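Decapping nuclease RAI1 (Scheffersomyces stipitis, PDB 5BTO) removes NAD caps from the 5' ends of RNAs as a metal-dependent decapping hydrolase, and binds and stimulates the exoribonuclease RAT1. Local coordinates at residues A[150-153]-A[154-158]; A[313-316]-A[317-320]; A[95-99]-A[100-104]. All blocks are in the same frame, centred on the assembly; numbering follows the deposited sequence.

Contact 1: residues A[150-153]-A[154-158]; sequences EIEL and ARRKE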
loop_
_atom_site.group_PDB
_atom_site.type_symbol
_atom_site.label_atom_id
_atom_site.label_comp_id
_atom_site.label_asym_id
_atom_site.label_seq_id
_atom_site.Cartn_x
_atom_site.Cartn_y
_atom_site.Cartn_z
ATOM N N GLU A 150 12.878 -18.298 18.054
ATOM C CA GLU A 150 12.218 -19.566 17.761
ATOM C C GLU A 150 11.899 -19.688 16.269
ATOM O O GLU A 150 12.163 -20.719 15.652
ATOM C CB GLU A 150 10.946 -19.721 18.604
ATOM C CG GLU A 150 9.772 -18.923 18.067
ATOM C CD GLU A 150 8.705 -18.652 19.102
ATOM O OE1 GLU A 150 8.536 -19.477 20.027
ATOM O OE2 GLU A 150 8.034 -17.604 18.981
ATOM N N ILE A 151 11.351 -18.628 15.686
ATOM C CA ILE A 151 10.999 -18.650 14.270
ATOM C C ILE A 151 12.240 -18.857 13.410
ATOM O O ILE A 151 12.225 -19.649 12.463
ATOM C CB ILE A 151 10.244 -17.371 13.845
ATOM C CG1 ILE A 151 8.829 -17.381 14.437
ATOM C CG2 ILE A 151 10.202 -17.254 12.322
ATOM C CD1 ILE A 151 8.005 -16.146 14.108
ATOM N N GLU A 152 13.323 -18.168 13.759
ATOM C CA GLU A 152 14.581 -18.317 13.027
ATOM C C GLU A 152 15.123 -19.734 13.110
ATOM O O GLU A 152 15.608 -20.277 12.116
ATOM C CB GLU A 152 15.633 -17.329 13.533
ATOM C CG GLU A 152 15.368 -15.912 13.099
ATOM C CD GLU A 152 15.081 -15.812 11.610
ATOM O OE1 GLU A 152 15.879 -16.347 10.803
ATOM O OE2 GLU A 152 14.049 -15.208 11.252
ATOM N N LEU A 153 15.050 -20.325 14.298
ATOM C CA LEU A 153 15.530 -21.688 14.499
ATOM C C LEU A 153 14.747 -22.663 13.634
ATOM O O LEU A 153 15.323 -23.494 12.934
ATOM C CB LEU A 153 15.413 -22.087 15.971
ATOM C CG LEU A 153 16.508 -21.566 16.907
ATOM C CD1 LEU A 153 16.171 -21.859 18.368
ATOM C CD2 LEU A 153 17.852 -22.168 16.532
ATOM N N ALA A 154 13.426 -22.549 13.685
ATOM C CA ALA A 154 12.559 -23.442 12.933
ATOM C C ALA A 154 12.753 -23.265 11.432
ATOM O O ALA A 154 12.678 -24.229 10.670
ATOM C CB ALA A 154 11.105 -23.208 13.312
ATOM N N ARG A 155 13.012 -22.029 11.018
ATOM C CA ARG A 155 13.089 -21.689 9.603
ATOM C C ARG A 155 14.334 -22.263 8.925
ATOM O O ARG A 155 14.252 -22.813 7.826
ATOM C CB ARG A 155 13.033 -20.172 9.431
ATOM C CG ARG A 155 12.780 -19.695 8.012
ATOM C CD ARG A 155 12.137 -18.312 8.015
ATOM N NE ARG A 155 10.702 -18.373 8.295
ATOM C CZ ARG A 155 9.951 -17.325 8.628
ATOM N NH1 ARG A 155 10.490 -16.109 8.746
ATOM N NH2 ARG A 155 8.657 -17.497 8.853
ATOM N N ARG A 156 15.483 -22.144 9.579
ATOM C CA ARG A 156 16.722 -22.660 9.003
ATOM C C ARG A 156 16.698 -24.185 8.906
ATOM O O ARG A 156 17.157 -24.760 7.918
ATOM C CB ARG A 156 17.942 -22.181 9.794
ATOM C CG ARG A 156 18.191 -20.679 9.699
ATOM C CD ARG A 156 19.564 -20.310 10.239
ATOM N NE ARG A 156 19.505 -19.219 11.207
ATOM C CZ ARG A 156 19.762 -17.945 10.922
ATOM N NH1 ARG A 156 20.105 -17.591 9.691
ATOM N NH2 ARG A 156 19.679 -17.021 11.874
ATOM N N LYS A 157 16.157 -24.834 9.932
ATOM C CA LYS A 157 16.027 -26.285 9.930
ATOM C C LYS A 157 15.047 -26.727 8.850
ATOM O O LYS A 157 15.294 -27.698 8.132
ATOM C CB LYS A 157 15.567 -26.784 11.301
ATOM C CG LYS A 157 15.513 -28.294 11.418
ATOM C CD LYS A 157 16.846 -28.924 11.038
ATOM C CE LYS A 157 16.786 -30.442 11.135
ATOM N NZ LYS A 157 15.674 -31.012 10.319
ATOM N N GLU A 158 13.933 -26.007 8.741
ATOM C CA GLU A 158 12.955 -26.259 7.691
ATOM C C GLU A 158 13.628 -26.194 6.323
ATOM O O GLU A 158 13.448 -27.080 5.491
ATOM C CB GLU A 158 11.812 -25.243 7.760
ATOM C CG GLU A 158 10.747 -25.428 6.689
ATOM C CD GLU A 158 9.715 -24.308 6.677
ATOM O OE1 GLU A 158 9.927 -23.284 7.364
ATOM O OE2 GLU A 158 8.690 -24.452 5.978
HETATM O O HOH W 1 13.231 -15.447 8.948
#
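I151 and R155, one helical turn apart, lie side by side and point the same way, so that a methyl meets a flat cation. CG2 of I151 stands over the centre of one face of the R155 guanidinium and is 3.7 Å from its CZ; near-equal approaches to R155 NH1 and NH2 (both 3.8 Å) confirm that it covers the face centrally. R155 reaches this place with CG anti to the backbone N (chi1 -166°), and a bend at chi3 (-79°) turns its end back toward I151.

The same guanidinium is met at its edge, in plane, by a water that accepts from R155 NH1 at 2.8 Å and donates to E152 OE2 at a short 2.5 Å. The water supplies the hydrogen-bonded link between the two, since E152 OE2 itself lies well out of the guanidinium plane. The other oxygen, E152 OE1, is poised above the R156 guanidinium, 4.0 Å from R156 NH2 and offset toward the rim. The E152 carboxylate and R156 guanidinium planes are 68° apart and no N-H points at the oxygen, which probably leaves only a charge attraction; R156 NH1 also forms a long, weak ion pair with E80.

Beneath these side chains run i to i+4 backbone bonds, among them R155 N to I151 O (2.9 Å) and A154 N to E150 O (3.0 Å). Farther out, D133 forms a salt bridge with R155 NH1 and thus holds the group on which the I151 methyl rests, while D148 accepts a hydrogen bond from I151 N. L153 and R156 both pack on M84.

The arrangement is an i/i+3 and i/i+4 pairing of acidic and basic side chains along helix 149-166 of the PD-(D/E)XK nuclease fold.

Contact 2: residues A[313-316]-A[317-320]; sequences IPLL and IKNN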
loop_
_atom_site.group_PDB
_atom_site.type_symbol
_atom_site.label_atom_id
_atom_site.label_comp_id
_atom_site.label_asym_id
_atom_site.label_seq_id
_atom_site.Cartn_x
_atom_site.Cartn_y
_atom_site.Cartn_z
ATOM N N ILE A 313 26.480 1.262 -7.927
ATOM C CA ILE A 313 25.748 0.018 -8.154
ATOM C C ILE A 313 24.325 0.224 -8.711
ATOM O O ILE A 313 23.906 -0.497 -9.614
ATOM C CB ILE A 313 25.722 -0.897 -6.901
ATOM C CG1 ILE A 313 27.145 -1.390 -6.584
ATOM C CG2 ILE A 313 24.789 -2.088 -7.135
ATOM C CD1 ILE A 313 27.266 -2.154 -5.267
ATOM N N PRO A 314 23.579 1.205 -8.178
ATOM C CA PRO A 314 22.207 1.354 -8.698
ATOM C C PRO A 314 22.163 1.570 -10.212
ATOM O O PRO A 314 21.276 1.025 -10.874
ATOM C CB PRO A 314 21.680 2.580 -7.941
ATOM C CG PRO A 314 22.408 2.510 -6.626
ATOM C CD PRO A 314 23.820 2.068 -7.003
ATOM N N LEU A 315 23.115 2.324 -10.758
ATOM C CA LEU A 315 23.128 2.578 -12.194
ATOM C C LEU A 315 23.571 1.338 -12.984
ATOM O O LEU A 315 23.052 1.064 -14.073
ATOM C CB LEU A 315 24.006 3.787 -12.526
ATOM C CG LEU A 315 24.044 4.197 -13.995
ATOM C CD1 LEU A 315 22.653 4.543 -14.526
ATOM C CD2 LEU A 315 25.003 5.361 -14.174
ATOM N N LEU A 316 24.518 0.578 -12.440
ATOM C CA LEU A 316 24.873 -0.702 -13.065
ATOM C C LEU A 316 23.647 -1.603 -13.205
ATOM O O LEU A 316 23.423 -2.218 -14.250
ATOM C CB LEU A 316 25.948 -1.432 -12.270
ATOM C CG LEU A 316 27.376 -0.920 -12.396
ATOM C CD1 LEU A 316 28.289 -1.746 -11.510
ATOM C CD2 LEU A 316 27.820 -0.998 -13.862
ATOM N N ILE A 317 22.853 -1.682 -12.145
ATOM C CA ILE A 317 21.642 -2.500 -12.179
ATOM C C ILE A 317 20.623 -1.951 -13.189
ATOM O O ILE A 317 20.049 -2.702 -13.997
ATOM C CB ILE A 317 21.040 -2.619 -10.768
ATOM C CG1 ILE A 317 21.936 -3.510 -9.893
ATOM C CG2 ILE A 317 19.625 -3.196 -10.808
ATOM C CD1 ILE A 317 21.509 -3.559 -8.448
ATOM N N LYS A 318 20.415 -0.643 -13.163
ATOM C CA LYS A 318 19.481 -0.011 -14.088
ATOM C C LYS A 318 19.850 -0.282 -15.542
ATOM O O LYS A 318 18.974 -0.540 -16.375
ATOM C CB LYS A 318 19.403 1.496 -13.837
ATOM C CG LYS A 318 18.375 2.217 -14.701
ATOM C CD LYS A 318 18.295 3.685 -14.325
ATOM C CE LYS A 318 17.195 4.403 -15.094
ATOM N NZ LYS A 318 15.826 4.015 -14.627
ATOM N N ASN A 319 21.146 -0.203 -15.845
ATOM C CA ASN A 319 21.626 -0.383 -17.210
ATOM C C ASN A 319 21.803 -1.829 -17.678
ATOM O O ASN A 319 22.228 -2.070 -18.820
ATOM C CB ASN A 319 22.930 0.378 -17.401
ATOM C CG ASN A 319 22.716 1.866 -17.474
ATOM O OD1 ASN A 319 21.617 2.326 -17.770
ATOM N ND2 ASN A 319 23.763 2.631 -17.204
ATOM N N ASN A 320 21.485 -2.780 -16.808
ATOM C CA ASN A 320 21.487 -4.197 -17.183
ATOM C C ASN A 320 20.206 -4.605 -17.920
ATOM O O ASN A 320 19.134 -4.640 -17.330
ATOM C CB ASN A 320 21.651 -5.071 -15.936
ATOM C CG ASN A 320 21.607 -6.553 -16.252
ATOM O OD1 ASN A 320 21.779 -6.959 -17.402
ATOM N ND2 ASN A 320 21.383 -7.371 -15.231
#
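I313 and I317 open a run of three consecutive i to i+4 backbone bonds: I317 N to I313 O (3.0 Å), K318 N to P314 O (3.0 Å) and N319 N to L315 O (2.9 Å), whose N-H...O angles all reach at least 156°. Such a run is the evidence for regular alpha-helical winding through this short helix. P314 lacks an N-H, which costs no bond in the first turn, and its O accepts from K318 N.

On the inner side the two isoleucines cross at a slant, with CG2 of I313 3.8 Å from CD1 of I317. Both are buried. I317 CG1 lies 3.6 Å from I313 O, and CD1 reaches back to the preceding turn.

Helix 313-318 follows strand 302-309 in the PD-(D/E)XK nuclease fold and packs on helix 266-286: I313 touches L276 and W280, P314 also rests on W280, and I317 lies on E273. I313 is about 9 Å, between side chains, from the metal ligand E256, which puts I313 near the metal site, though not among its annotated ligands.

The outer side is formed by L315 and N319. L315 has CG anti to the backbone N (chi1 -177°), which sends CG toward N319, and chi2 then brings CD1 to 3.5 Å from N319 ND2, a van der Waals approach of methyl to amide. N319 sets its own CG beside its backbone N (chi1 -73°), and this lays the amide against the preceding turn, with N319 CG 3.5 Å from L315 O and ND2 facing L315 CD1.

Beyond the last turn N320 gives ND2 to E273, while K330 NZ binds the carbonyl oxygens of I317 and K318.

Contact 3: residues A[95-99]-A[100-104]; sequences TKYEQ and EHNNG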
loop_
_atom_site.group_PDB
_atom_site.type_symbol
_atom_site.label_atom_id
_atom_site.label_comp_id
_atom_site.label_asym_id
_atom_site.label_seq_id
_atom_site.Cartn_x
_atom_site.Cartn_y
_atom_site.Cartn_z
ATOM N N THR A 95 25.015 0.090 26.243
ATOM C CA THR A 95 25.066 0.549 27.627
ATOM C C THR A 95 26.432 1.173 27.913
ATOM O O THR A 95 26.528 2.246 28.506
ATOM C CB THR A 95 24.789 -0.603 28.600
ATOM O OG1 THR A 95 23.447 -1.080 28.399
ATOM C CG2 THR A 95 24.929 -0.129 30.046
ATOM N N LYS A 96 27.477 0.491 27.476
ATOM C CA LYS A 96 28.840 0.977 27.696
ATOM C C LYS A 96 29.033 2.321 27.009
ATOM O O LYS A 96 29.612 3.251 27.572
ATOM C CB LYS A 96 29.830 -0.058 27.185
ATOM C CG LYS A 96 31.306 0.292 27.405
ATOM C CD LYS A 96 32.169 -0.835 26.873
ATOM C CE LYS A 96 33.660 -0.556 27.078
ATOM N NZ LYS A 96 33.989 -0.366 28.526
ATOM N N TYR A 97 28.543 2.429 25.779
ATOM C CA TYR A 97 28.619 3.693 25.062
ATOM C C TYR A 97 27.882 4.831 25.786
ATOM O O TYR A 97 28.411 5.941 25.927
ATOM C CB TYR A 97 28.101 3.536 23.621
ATOM C CG TYR A 97 27.923 4.865 22.931
ATOM C CD1 TYR A 97 29.010 5.530 22.384
ATOM C CD2 TYR A 97 26.672 5.477 22.862
ATOM C CE1 TYR A 97 28.866 6.747 21.773
ATOM C CE2 TYR A 97 26.518 6.709 22.246
ATOM C CZ TYR A 97 27.628 7.338 21.707
ATOM O OH TYR A 97 27.511 8.562 21.093
ATOM N N GLU A 98 26.666 4.566 26.252
ATOM C CA GLU A 98 25.887 5.610 26.896
ATOM C C GLU A 98 26.566 6.095 28.176
ATOM O O GLU A 98 26.647 7.296 28.431
ATOM C CB GLU A 98 24.444 5.143 27.135
ATOM C CG GLU A 98 23.741 4.867 25.805
ATOM C CD GLU A 98 22.310 4.380 25.946
ATOM O OE1 GLU A 98 21.932 3.898 27.037
ATOM O OE2 GLU A 98 21.572 4.477 24.937
ATOM N N GLN A 99 27.080 5.148 28.948
ATOM C CA GLN A 99 27.805 5.456 30.191
ATOM C C GLN A 99 29.097 6.241 29.965
ATOM O O GLN A 99 29.415 7.166 30.719
ATOM C CB GLN A 99 28.153 4.156 30.900
ATOM C CG GLN A 99 26.954 3.455 31.500
ATOM C CD GLN A 99 27.268 2.040 31.920
ATOM O OE1 GLN A 99 28.300 1.485 31.545
ATOM N NE2 GLN A 99 26.381 1.445 32.712
ATOM N N GLU A 100 29.854 5.857 28.942
ATOM C CA GLU A 100 31.228 6.353 28.810
ATOM C C GLU A 100 31.435 7.477 27.799
ATOM O O GLU A 100 32.393 8.254 27.917
ATOM C CB GLU A 100 32.179 5.187 28.526
ATOM C CG GLU A 100 32.212 4.180 29.672
ATOM C CD GLU A 100 33.018 2.938 29.365
ATOM O OE1 GLU A 100 33.728 2.923 28.340
ATOM O OE2 GLU A 100 32.945 1.977 30.161
ATOM N N HIS A 101 30.542 7.578 26.819
ATOM C CA HIS A 101 30.732 8.548 25.753
ATOM C C HIS A 101 29.528 9.439 25.487
ATOM O O HIS A 101 29.635 10.426 24.758
ATOM C CB HIS A 101 31.200 7.842 24.472
ATOM C CG HIS A 101 32.501 7.123 24.645
ATOM N ND1 HIS A 101 33.697 7.790 24.785
ATOM C CD2 HIS A 101 32.789 5.804 24.752
ATOM C CE1 HIS A 101 34.672 6.914 24.949
ATOM N NE2 HIS A 101 34.147 5.700 24.935
ATOM N N ASN A 102 28.383 9.115 26.071
ATOM C CA ASN A 102 27.220 9.947 25.832
ATOM C C ASN A 102 26.760 10.672 27.086
ATOM O O ASN A 102 25.592 11.011 27.215
ATOM C CB ASN A 102 26.070 9.128 25.237
ATOM C CG ASN A 102 25.105 9.983 24.453
ATOM O OD1 ASN A 102 25.514 10.933 23.781
ATOM N ND2 ASN A 102 23.812 9.662 24.541
ATOM N N ASN A 103 27.687 10.897 28.010
ATOM C CA ASN A 103 27.408 11.660 29.221
ATOM C C ASN A 103 26.266 11.081 30.046
ATOM O O ASN A 103 25.526 11.817 30.707
ATOM C CB ASN A 103 27.147 13.132 28.892
ATOM C CG ASN A 103 26.943 13.976 30.134
ATOM O OD1 ASN A 103 27.854 14.134 30.953
ATOM N ND2 ASN A 103 25.739 14.518 30.288
ATOM N N GLY A 104 26.136 9.759 30.007
ATOM C CA GLY A 104 25.164 9.053 30.821
ATOM C C GLY A 104 23.731 9.252 30.375
ATOM O O GLY A 104 22.804 9.084 31.164
HETATM O O HOH W 2 30.924 2.074 32.100
#
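K96 and E100 cross at a slant, the lysine running extended until a bend at chi4 (59°) brings NZ over to the carboxylate. NZ donates to E100 OE2 at 3.0 Å, met on the syn side and 18° out of the carboxylate plane, and more weakly to E100 OE1 at 3.3 Å, a forked salt bridge. A water donating to both Q99 OE1 (2.7 Å) and E100 OE2 (2.8 Å) extends the network. A methionine at K96 would probably leave the E100 carboxylate without its charged mate and freer to turn.

The Y97 ring crosses H101 and N102 obliquely, CE1 3.7 Å from H101 CB and CE2 3.9 Å from N102 CB. The ring and N102 amide planes are 18° apart.

Near the C-terminal end of helix 87-101 regular winding gives way: Y97 O takes H101 N at 2.8 Å and, weakly, the N-H of E100 and N102, while G104 N reaches E98 O at 3.0 Å, a longer i to i+6 link. The Y97 ring meets F30, and N102 ND2 binds E105 O. E98 OE1 forms a salt bridge with R398 and accepts a hydrogen bond from W397 NE1, while OE2 accepts from V107 N.

The three contacts are local turns of three separate helices, in series along the chain as contact 3, contact 1 and contact 2, and none touches another. Centre to centre, contact 2 is about 34 Å from contact 1 and about 42 Å from contact 3, and it lies on the other side of the chain's centre from contact 3. Their relation to the active site differs. In contact 2, the I313 side chain is about 9 Å from that of K258, which binds substrate; in contact 1, the R156 side chain is about 10 Å from substrate-binding G116. Contact 3 lies away from the annotated sites. Contacts 1 and 2 thus each come near a substrate-binding residue, on different helices, with their own nearest atoms about 23 Å apart.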